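Local coordinates for thiamine pyrophosphokinase (Bacillus subtilis, PDB 3LM8), which catalyses the ATP-dependent transfer of pyrophosphate to thiamine, giving thiamine diphosphate and AMP, and takes part in thiamine salvage, at the VIB site. Sequence-based numbering; all coordinates share one arbitrary frame.

The VIB site. Residues 174, 176, 186-191. With VIB (3-(4-amino-2-methyl-pyrimidin-5-ylmethyl)-5-(2-hydroxy-ethyl)-4-methyl-thiazol-3-ium), chain B.
Thiamine (VIB), the substrate, lies in the vitamin B1-binding region, in a pocket made by Tyr174, Leu176 and the loop 186-191. Tyr174 stacks on the aminopyrimidine of VIB: the two ring planes are 2° apart and the centroids 4.2 Å apart, but slipped. The slip sets the bridging methylene C7A over the centre of the phenol face, its nearest ring atom CE2 at 3.3 Å, while Tyr174 CB sits over the pyrimidine. Chi1 of -66° carries the phenol ring beside the backbone N, and a chi2 near perpendicular lays its face on the ligand. Asn191 ND2 lies in plane at the phenol edge.

Apolar side chains add to this. Leu187, its CG anti to the backbone N (chi1 165°), closes over the pyrimidine face opposite Tyr174, toward the N3A edge, with CD1 3.3 Å from N3A. At the far end both methyls of Leu176 meet the 2-methyl group, CD1 standing 3.5 Å from CM2, with Cys188 SG more loosely placed nearby. At the thiazolium, Ser190 meets the methyl CM4 with CB at 3.4 Å and with its backbone oxygen, while OG stands more loosely by the hydroxyethyl carbon C6.

Water 1 links N1A, at 2.8 Å, to the amide oxygen OD1 of Asn191, at 3.0 Å. The carbonyl of Leu187 also lies close to N1A, without a bond assigned. Ile189 O stands over the thiazolium face, 3.2 Å above N3, and Thr186 O faces the sulfur more distantly; such oxygens may favour the cationic ring electrostatically. Stacking, apolar packing and a bridging water are the contacts seen. The site binds the thiamine substrate, whose hydroxyethyl oxygen O1 accepts the pyrophosphate; the structure alone does not show how ATP meets it.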
# COMPACT_ATOMS: atom_id res chain seq x y z
N TYR A 174 -0.98 16.76 -18.20
CA TYR A 174 -2.39 16.93 -18.54
C TYR A 174 -3.15 17.69 -17.45
O TYR A 174 -3.81 17.09 -16.60
CB TYR A 174 -3.04 15.55 -18.76
CG TYR A 174 -2.50 14.80 -19.96
CD1 TYR A 174 -2.98 15.06 -21.25
CD2 TYR A 174 -1.50 13.83 -19.81
CE1 TYR A 174 -2.49 14.37 -22.36
CE2 TYR A 174 -1.00 13.14 -20.91
CZ TYR A 174 -1.50 13.41 -22.18
OH TYR A 174 -1.01 12.72 -23.27
N LEU A 176 -5.82 20.18 -15.29
CA LEU A 176 -7.25 20.09 -15.00
C LEU A 176 -7.60 21.22 -14.04
O LEU A 176 -6.90 21.43 -13.05
CB LEU A 176 -7.53 18.74 -14.32
CG LEU A 176 -8.59 17.79 -14.87
CD1 LEU A 176 -8.41 17.58 -16.36
CD2 LEU A 176 -8.50 16.47 -14.11
N THR A 186 -11.83 6.90 -16.88
CA THR A 186 -10.41 6.60 -16.93
C THR A 186 -9.66 7.71 -17.67
O THR A 186 -8.66 7.47 -18.34
CB THR A 186 -10.12 5.26 -17.63
OG1 THR A 186 -10.48 5.35 -19.01
CG2 THR A 186 -10.90 4.16 -16.97
N LEU A 187 -10.17 8.93 -17.53
CA LEU A 187 -9.56 10.09 -18.15
C LEU A 187 -8.28 10.47 -17.43
O LEU A 187 -7.26 10.78 -18.07
CB LEU A 187 -10.50 11.30 -18.07
CG LEU A 187 -9.80 12.63 -18.36
CD1 LEU A 187 -9.26 12.59 -19.78
CD2 LEU A 187 -10.77 13.80 -18.19
N CYS A 188 -8.33 10.43 -16.10
CA CYS A 188 -7.20 10.81 -15.27
C CYS A 188 -6.13 9.74 -15.06
O CYS A 188 -5.38 9.76 -14.09
CB CYS A 188 -7.71 11.33 -13.92
SG CYS A 188 -9.01 12.61 -14.10
N ILE A 189 -6.04 8.80 -16.00
CA ILE A 189 -5.05 7.74 -15.93
C ILE A 189 -3.92 8.11 -16.88
O ILE A 189 -4.13 8.77 -17.89
CB ILE A 189 -5.63 6.38 -16.38
CG1 ILE A 189 -6.64 5.90 -15.34
CG2 ILE A 189 -4.52 5.36 -16.58
CD1 ILE A 189 -7.29 4.59 -15.69
N SER A 190 -2.71 7.68 -16.52
CA SER A 190 -1.53 7.94 -17.33
C SER A 190 -1.16 9.42 -17.46
O SER A 190 -0.96 9.93 -18.57
CB SER A 190 -1.71 7.32 -18.72
OG SER A 190 -1.34 5.96 -18.72
N ASN A 191 -1.06 10.10 -16.33
CA ASN A 191 -0.66 11.51 -16.33
C ASN A 191 0.82 11.50 -15.99
O ASN A 191 1.40 10.46 -15.69
CB ASN A 191 -1.45 12.31 -15.28
CG ASN A 191 -1.62 13.77 -15.67
OD1 ASN A 191 -2.59 14.42 -15.27
ND2 ASN A 191 -0.67 14.30 -16.43
CM2 VIB B . -6.60 14.57 -16.81
N4A VIB B . -5.91 13.03 -21.30
CM4 VIB B . -2.08 9.09 -21.58
O1 VIB B . -4.04 7.08 -24.24
C7 VIB B . -4.33 6.04 -23.30
C6 VIB B . -3.73 6.40 -21.94
C2 VIB B . -5.62 9.74 -20.67
S1 VIB B . -5.94 8.08 -21.13
C5 VIB B . -4.26 7.76 -21.48
C4 VIB B . -3.58 8.95 -21.29
N3 VIB B . -4.32 9.97 -20.85
C7A VIB B . -3.72 11.29 -20.60
C4A VIB B . -5.57 12.97 -20.02
N3A VIB B . -6.20 13.74 -19.12
C2A VIB B . -5.87 13.68 -17.82
N1A VIB B . -4.90 12.85 -17.40
C6A VIB B . -4.25 12.08 -18.26
C5A VIB B . -4.56 12.11 -19.61
O HOH W 1 -5.03 12.82 -14.58